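Local coordinates for ABC-type branched-chain amino acid transport systems periplasmic component-like protein (Thermomonospora curvata, PDB 4N03) that probably serves as the substrate-binding protein of a fatty acid ABC transporter and holds palmitic acid in this structure, at residues Gln58-Glu63 with Gly317-Val322; Pro289-Leu294 with Asp351-Pro356; Ser323-Ala328 with Glu337-Ala342. One frame throughout, in Å; residues are numbered along the deposited sequence. Where two conformers were deposited one is given.

Contact 1: Gln58-Glu63 with Gly317-Val322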
# COMPACT_ATOMS: atom_id res chain seq x y z
N GLN A 58 1.73 -14.73 -5.75
CA GLN A 58 1.87 -16.15 -6.12
C GLN A 58 1.56 -16.33 -7.65
O GLN A 58 2.23 -17.14 -8.33
CB GLN A 58 1.05 -17.10 -5.18
CG GLN A 58 1.33 -17.11 -3.64
CD GLN A 58 2.63 -17.81 -3.10
OE1 GLN A 58 3.27 -18.61 -3.77
NE2 GLN A 58 2.99 -17.50 -1.85
N LEU A 59 0.60 -15.61 -8.18
CA LEU A 59 0.32 -15.66 -9.60
C LEU A 59 1.53 -15.26 -10.42
O LEU A 59 1.92 -15.98 -11.38
CB LEU A 59 -0.85 -14.73 -9.92
CG LEU A 59 -1.22 -14.65 -11.42
CD1 LEU A 59 -1.69 -15.93 -12.04
CD2 LEU A 59 -2.24 -13.55 -11.63
N TYR A 60 2.14 -14.14 -10.06
CA TYR A 60 3.33 -13.68 -10.76
C TYR A 60 4.46 -14.76 -10.69
O TYR A 60 5.08 -15.09 -11.69
CB TYR A 60 3.83 -12.34 -10.15
CG TYR A 60 4.74 -11.56 -11.08
CD1 TYR A 60 6.08 -11.93 -11.26
CD2 TYR A 60 4.27 -10.48 -11.79
CE1 TYR A 60 6.88 -11.22 -12.16
CE2 TYR A 60 5.04 -9.80 -12.69
CZ TYR A 60 6.37 -10.16 -12.85
OH TYR A 60 7.12 -9.47 -13.76
N TYR A 61 4.73 -15.27 -9.49
CA TYR A 61 5.83 -16.22 -9.33
C TYR A 61 5.53 -17.51 -10.10
O TYR A 61 6.44 -18.09 -10.66
CB TYR A 61 6.12 -16.53 -7.86
CG TYR A 61 6.46 -15.30 -7.03
CD1 TYR A 61 7.24 -14.27 -7.55
CD2 TYR A 61 5.96 -15.14 -5.77
CE1 TYR A 61 7.52 -13.14 -6.82
CE2 TYR A 61 6.26 -13.99 -5.02
CZ TYR A 61 7.01 -12.99 -5.56
OH TYR A 61 7.29 -11.82 -4.90
N GLU A 62 4.28 -17.96 -10.10
CA GLU A 62 3.91 -19.13 -10.92
C GLU A 62 4.21 -18.85 -12.40
O GLU A 62 4.70 -19.76 -13.12
CB GLU A 62 2.44 -19.49 -10.70
CG GLU A 62 1.87 -20.50 -11.69
CD GLU A 62 0.35 -20.64 -11.55
OE1 GLU A 62 -0.09 -21.44 -10.69
OE2 GLU A 62 -0.41 -19.94 -12.30
N GLU A 63 3.80 -17.73 -12.95
CA GLU A 63 4.08 -17.38 -14.34
C GLU A 63 5.59 -17.39 -14.63
O GLU A 63 6.03 -17.91 -15.65
CB GLU A 63 3.51 -16.00 -14.68
CG GLU A 63 1.99 -16.01 -14.68
CD GLU A 63 1.36 -14.62 -14.73
OE1 GLU A 63 2.05 -13.58 -14.50
OE2 GLU A 63 0.11 -14.58 -14.97
N GLY A 317 4.48 -5.74 -6.76
CA GLY A 317 5.60 -6.03 -5.87
C GLY A 317 6.40 -7.21 -6.35
O GLY A 317 7.63 -7.24 -6.32
N ALA A 318 5.70 -8.26 -6.83
CA ALA A 318 6.36 -9.42 -7.40
C ALA A 318 7.18 -9.00 -8.63
O ALA A 318 8.30 -9.47 -8.82
CB ALA A 318 5.35 -10.49 -7.74
N SER A 319 6.63 -8.14 -9.45
CA SER A 319 7.34 -7.65 -10.63
C SER A 319 8.65 -6.97 -10.21
O SER A 319 9.71 -7.16 -10.82
CB SER A 319 6.47 -6.66 -11.37
OG SER A 319 7.15 -6.15 -12.49
N ILE A 320 8.62 -6.15 -9.15
CA ILE A 320 9.81 -5.45 -8.65
C ILE A 320 10.87 -6.44 -8.21
O ILE A 320 12.05 -6.33 -8.59
CB ILE A 320 9.45 -4.48 -7.49
CG1 ILE A 320 8.61 -3.32 -8.01
CG2 ILE A 320 10.73 -3.97 -6.83
CD1 ILE A 320 7.94 -2.52 -6.92
N VAL A 321 10.52 -7.41 -7.36
CA VAL A 321 11.51 -8.32 -6.87
C VAL A 321 12.09 -9.20 -7.99
O VAL A 321 13.28 -9.50 -8.03
CB VAL A 321 11.02 -9.16 -5.66
CG1 VAL A 321 10.07 -10.29 -6.07
CG2 VAL A 321 12.22 -9.71 -4.91
N VAL A 322 11.25 -9.63 -8.93
CA VAL A 322 11.71 -10.47 -10.04
C VAL A 322 12.67 -9.68 -10.94
O VAL A 322 13.68 -10.22 -11.38
CB VAL A 322 10.54 -11.14 -10.81
CG1 VAL A 322 11.04 -11.78 -12.06
CG2 VAL A 322 9.84 -12.12 -9.90
O HOH W 1 9.68 -8.51 -13.41
O HOH W 2 5.93 -6.63 -14.77

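Contact 2: Pro289-Leu294 with Asp351-Pro356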
# COMPACT_ATOMS: atom_id res chain seq x y z
N PRO A 289 -3.24 -1.71 -20.70
CA PRO A 289 -3.15 -3.11 -21.15
C PRO A 289 -2.68 -4.08 -20.09
O PRO A 289 -3.22 -5.17 -19.96
CB PRO A 289 -2.17 -3.04 -22.33
CG PRO A 289 -2.26 -1.66 -22.81
CD PRO A 289 -2.57 -0.80 -21.65
N ALA A 290 -1.73 -3.69 -19.24
CA ALA A 290 -1.24 -4.62 -18.23
C ALA A 290 -2.28 -4.86 -17.15
O ALA A 290 -2.30 -5.94 -16.56
CB ALA A 290 0.05 -4.13 -17.60
N ILE A 291 -3.11 -3.85 -16.89
CA ILE A 291 -4.19 -4.01 -15.90
C ILE A 291 -5.24 -5.01 -16.42
O ILE A 291 -5.67 -5.88 -15.69
CB ILE A 291 -4.85 -2.65 -15.60
CG1 ILE A 291 -3.93 -1.79 -14.80
CG2 ILE A 291 -6.20 -2.79 -14.92
CD1 ILE A 291 -3.78 -2.09 -13.31
N LYS A 292 -5.64 -4.83 -17.67
CA LYS A 292 -6.61 -5.76 -18.30
C LYS A 292 -6.08 -7.20 -18.33
O LYS A 292 -6.79 -8.17 -18.00
CB LYS A 292 -6.92 -5.24 -19.70
CG LYS A 292 -7.72 -3.95 -19.72
CD LYS A 292 -7.95 -3.37 -21.10
CE LYS A 292 -8.42 -1.93 -21.04
NZ LYS A 292 -9.77 -1.79 -20.41
N LYS A 293 -4.82 -7.36 -18.69
CA LYS A 293 -4.17 -8.67 -18.68
C LYS A 293 -4.15 -9.31 -17.30
O LYS A 293 -4.41 -10.51 -17.13
CB LYS A 293 -2.79 -8.56 -19.30
CG LYS A 293 -1.99 -9.84 -19.42
CD LYS A 293 -0.63 -9.56 -20.06
CE LYS A 293 0.04 -10.85 -20.50
NZ LYS A 293 1.31 -10.59 -21.24
N LEU A 294 -3.82 -8.50 -16.29
CA LEU A 294 -3.81 -8.96 -14.91
C LEU A 294 -5.21 -9.38 -14.46
O LEU A 294 -5.39 -10.38 -13.80
CB LEU A 294 -3.21 -7.88 -14.03
CG LEU A 294 -3.30 -8.13 -12.52
CD1 LEU A 294 -2.63 -9.44 -12.14
CD2 LEU A 294 -2.65 -6.98 -11.77
N ASP A 351 5.99 -0.67 -14.62
CA ASP A 351 5.49 -2.02 -14.88
C ASP A 351 4.19 -2.04 -15.68
O ASP A 351 3.62 -3.12 -15.94
CB ASP A 351 5.33 -2.77 -13.53
CG ASP A 351 4.30 -2.16 -12.60
OD1 ASP A 351 3.53 -1.30 -12.97
OD2 ASP A 351 4.25 -2.57 -11.39
N GLY A 352 3.71 -0.89 -16.13
CA GLY A 352 2.48 -0.81 -16.87
C GLY A 352 1.21 -0.83 -16.06
O GLY A 352 0.13 -0.82 -16.64
N LEU A 353 1.32 -0.86 -14.74
CA LEU A 353 0.18 -0.95 -13.86
C LEU A 353 -0.27 0.37 -13.29
O LEU A 353 -1.16 0.40 -12.45
CB LEU A 353 0.50 -1.91 -12.73
CG LEU A 353 0.76 -3.35 -13.16
CD1 LEU A 353 1.21 -4.15 -11.95
CD2 LEU A 353 -0.42 -4.03 -13.79
N GLY A 354 0.32 1.47 -13.77
CA GLY A 354 -0.19 2.79 -13.44
C GLY A 354 0.58 3.59 -12.40
O GLY A 354 0.10 4.66 -12.04
N THR A 355 1.74 3.12 -11.98
CA THR A 355 2.53 3.86 -10.97
C THR A 355 4.02 3.80 -11.30
O THR A 355 4.77 3.06 -10.70
CB THR A 355 2.28 3.25 -9.58
OG1 THR A 355 0.88 3.06 -9.31
CG2 THR A 355 2.85 4.15 -8.49
N PRO A 356 4.44 4.62 -12.26
CA PRO A 356 5.88 4.72 -12.52
C PRO A 356 6.62 5.21 -11.26
O PRO A 356 6.06 5.99 -10.47
CB PRO A 356 5.96 5.79 -13.63
CG PRO A 356 4.65 5.76 -14.29
CD PRO A 356 3.65 5.40 -13.20
O HOH W 3 -0.15 -1.21 -19.29

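Contact 3: Ser323-Ala328 with Glu337-Ala342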
# COMPACT_ATOMS: atom_id res chain seq x y z
N SER A 323 12.35 -8.43 -11.24
CA SER A 323 13.26 -7.61 -12.04
C SER A 323 14.65 -7.56 -11.38
O SER A 323 15.68 -7.70 -12.03
CB SER A 323 12.71 -6.18 -12.20
OG SER A 323 11.62 -6.16 -13.11
N ALA A 324 14.67 -7.35 -10.06
CA ALA A 324 15.92 -7.29 -9.31
C ALA A 324 16.62 -8.63 -9.30
O ALA A 324 17.82 -8.71 -9.50
CB ALA A 324 15.69 -6.79 -7.88
N LEU A 325 15.85 -9.72 -9.15
CA LEU A 325 16.46 -11.04 -9.14
C LEU A 325 17.11 -11.37 -10.49
O LEU A 325 18.18 -11.94 -10.54
CB LEU A 325 15.42 -12.12 -8.81
CG LEU A 325 14.91 -12.19 -7.36
CD1 LEU A 325 13.64 -13.02 -7.28
CD2 LEU A 325 16.00 -12.78 -6.47
N GLU A 326 16.45 -10.98 -11.57
CA GLU A 326 16.99 -11.23 -12.90
C GLU A 326 18.29 -10.46 -13.14
O GLU A 326 19.25 -11.02 -13.72
CB GLU A 326 15.95 -10.88 -13.96
CG GLU A 326 14.80 -11.87 -14.02
CD GLU A 326 13.71 -11.42 -14.98
OE1 GLU A 326 13.65 -10.22 -15.31
OE2 GLU A 326 12.92 -12.29 -15.41
N LYS A 327 18.36 -9.21 -12.70
CA LYS A 327 19.59 -8.42 -12.86
C LYS A 327 20.69 -9.00 -11.97
O LYS A 327 21.87 -9.12 -12.37
CB LYS A 327 19.34 -6.96 -12.52
CG LYS A 327 18.62 -6.09 -13.56
CD LYS A 327 18.46 -4.67 -13.00
CE LYS A 327 17.47 -3.82 -13.75
NZ LYS A 327 16.09 -4.08 -13.28
N ALA A 328 20.35 -9.37 -10.73
CA ALA A 328 21.33 -9.98 -9.85
C ALA A 328 21.87 -11.29 -10.38
O ALA A 328 23.06 -11.58 -10.30
CB ALA A 328 20.73 -10.14 -8.47
N GLU A 337 23.41 -8.41 -1.01
CA GLU A 337 24.08 -7.25 -1.60
C GLU A 337 23.79 -7.15 -3.11
O GLU A 337 23.44 -6.12 -3.67
CB GLU A 337 25.59 -7.34 -1.34
CG GLU A 337 26.44 -6.25 -1.97
CD GLU A 337 27.92 -6.42 -1.68
OE1 GLU A 337 28.66 -6.77 -2.62
OE2 GLU A 337 28.34 -6.20 -0.53
N GLY A 338 23.87 -8.30 -3.80
CA GLY A 338 23.63 -8.32 -5.24
C GLY A 338 22.20 -7.91 -5.55
O GLY A 338 21.94 -7.15 -6.48
N LEU A 339 21.28 -8.38 -4.74
CA LEU A 339 19.88 -8.11 -5.00
C LEU A 339 19.52 -6.65 -4.80
O LEU A 339 18.84 -6.04 -5.59
CB LEU A 339 19.00 -9.00 -4.14
CG LEU A 339 17.51 -8.91 -4.43
CD1 LEU A 339 17.18 -9.39 -5.85
CD2 LEU A 339 16.73 -9.76 -3.44
N ILE A 340 19.97 -6.06 -3.69
CA ILE A 340 19.63 -4.67 -3.41
C ILE A 340 20.28 -3.75 -4.42
O ILE A 340 19.68 -2.79 -4.86
CB ILE A 340 19.89 -4.26 -1.96
CG1 ILE A 340 19.10 -2.98 -1.62
CG2 ILE A 340 21.36 -4.08 -1.68
CD1 ILE A 340 17.59 -3.15 -1.69
N ASN A 341 21.51 -4.07 -4.81
CA ASN A 341 22.18 -3.20 -5.78
C ASN A 341 21.49 -3.30 -7.15
O ASN A 341 21.34 -2.31 -7.83
CB ASN A 341 23.65 -3.59 -5.85
CG ASN A 341 24.43 -3.13 -4.63
OD1 ASN A 341 23.95 -2.32 -3.86
ND2 ASN A 341 25.56 -3.70 -4.45
N ALA A 342 21.00 -4.48 -7.53
CA ALA A 342 20.20 -4.65 -8.75
C ALA A 342 18.93 -3.81 -8.66
O ALA A 342 18.59 -3.08 -9.57
CB ALA A 342 19.86 -6.11 -8.99
O HOH W 4 15.83 -3.86 -10.69

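Contact 1: Gln58-Glu63 with Gly317-Val322
Tyr60 and Tyr61 meet Ala318, Ser319, Val321 and Val322 in a buried helix-helix packing, where helices 47-66 and 309-330 lie side by side on the lobe built around the four-stranded parallel sheet. The segment axes approach to 9.2 Å at an angle of 42°. Ala318 fills the space between the two tyrosines, its CB 3.4 Å from Tyr60 CB and 3.5 Å from Tyr61 CE1. In Tyr60, CG is anti to the backbone N (chi1 -160°), and one ring face lies over the backbone of the facing helix, where Ser319 N stands 3.8 Å above the ring plane, over its centre. Val322 CG2 approaches Tyr60 CE1 obliquely and lies in plane at the edge of the Tyr61 ring. Tyr61 OH touches Val321 CG1 at 3.4 Å while its hydrogen bond goes to Gln57. At the Tyr60 hydroxyl one water joins Tyr60 OH (2.8 Å) to Ser319 O (2.9 Å), and a second links the same hydroxyl to Ser319 OG; Tyr315 adds an edge-to-face ring contact to Tyr60. An alanine in place of Tyr60 would keep the touch of CB but would probably open a gap over Ser319 and beside Val322, leaving both waters without their hydroxyl partner. Since Tyr61 and Val322 also reach strand 74-81, the arrangement is that of helices flanking the sheet of an alpha/beta lobe, as in type I periplasmic binding proteins.

Contact 2: Pro289-Leu294 with Asp351-Pro356
The carbonyl oxygen of Gly352 receives the shortest polar bond of this contact, 2.7 Å from a bridging water, and the same oxygen lies 3.4 Å from Ala290 CB. That water also accepts from Ala290 N at 2.9 Å, an amide in the first turn of helix 289-301 whose N-H has no carbonyl of the preceding turn to meet. The bridge thus ties the start of the helix to the loop by way of a single solvent molecule.

Beside it lies an apolar cluster with Leu353 at its centre. Leu353 carries CG anti to its carbonyl carbon (chi1 -63°), and the branch ending in CD2 enters the helix surface among three side chains. Ala290 CB is 3.8 Å from Leu353 CD2, Ile291 CD1 lies 3.9 Å from that same methyl, and Leu294 CD2 follows, one turn beyond Ala290, at 4.2 Å. Ile291 crosses Leu353 obliquely and brings its CD1 to 3.7 Å from Leu353 O as well, so that one methyl covers both side chain and backbone. Val312 of helix 309-330 touches both Ile291 and Leu353 and continues the cluster.

The loop owes its shape partly to Asp351. Its OD1 accepts from Leu353 N at 2.9 Å with an N-H...O angle of 152°, the amide arriving on the anti side and 34° out of the carboxylate plane. Gly352, inside this turn, has backbone angles that call for glycine, and a CB there would also press on Ala290. Two residues past Leu353, Thr355 touches the bound palmitic acid. The arrangement is therefore an Asx turn packed on the first turns of a helix, in a loop that runs on to the ligand site.

Contact 3: Ser323-Ala328 with Glu337-Ala342
Gly338, the first residue of segment 337-342 to touch, brings its carbonyl oxygen to 3.8 Å from Ala328 CB. Here helices 309-330 and 336-343, consecutive in the chain and separated by the short strand 333-334, cross at 117° with segment axes 8.0 Å apart. The amide of Gly338 is bonded to Thr335 OG1, just ahead of the segment.

Leu339 comes next and supplies a long apolar side chain. Its CG is anti to the backbone N (chi1 -174°). Of its two methyls, CD1 is the one that packs on the first helix, meeting Ala324 CB at 3.6 Å and Leu325 CD2 at 3.6 Å while also resting on the peptide between these two residues. Ala102, in a loop, packs on Leu339 too, and Leu101 packs on Leu325.

One turn beyond Gly338, Ala342 points its CB toward the other helix. That methyl lies 3.3 Å from Ala324 O, an oxygen already accepting from Ala328 N within its own helix, and 3.7 Å from Lys327 CB. Small residues thus face each other here, and backbone as well as side chain forms the surface. At the margin, in one of the two deposited conformers of Lys327, a water accepts from Lys327 NZ (2.6 Å) and donates to Ala342 O (3.1 Å), a bridge conditional on that conformer. Beyond CG the chain is extended, and chi4 (83°) turns NZ aside; Glu346 offers a long, weak ion pair, and Ser345 OG is also hydrogen-bonded to Ala342 O.

Alanine and glycine therefore let the helices come close, one leucine methyl packs beside them against side chain and peptide, and the lysine amine lies at the margin, where, in the conformer described, water and the distant Glu346 might help to stabilise its charge.

How the contacts relate
Helix 309-330 is the element common to contacts 1 and 3, which use adjoining parts of it and have centres about 14 Å apart. Contact 2 also packs on this helix. It touches contact 1 twice, Ser319 OG lying 4.0 Å from Asp351 CB and Leu59 CD2 lying 4.2 Å from Leu294 CD1. Contacts 2 and 3 do not meet, their nearest atoms being about 7 Å apart. Contact 2 comes nearer the ligand than contact 1: Thr355 touches the palmitic acid and the Asp351 side chain is about 8 Å from it, against about 11 Å for that of Ser319. Just after segment 323-328, Cys329 forms a disulfide with Cys71, binding the far end of the shared helix covalently.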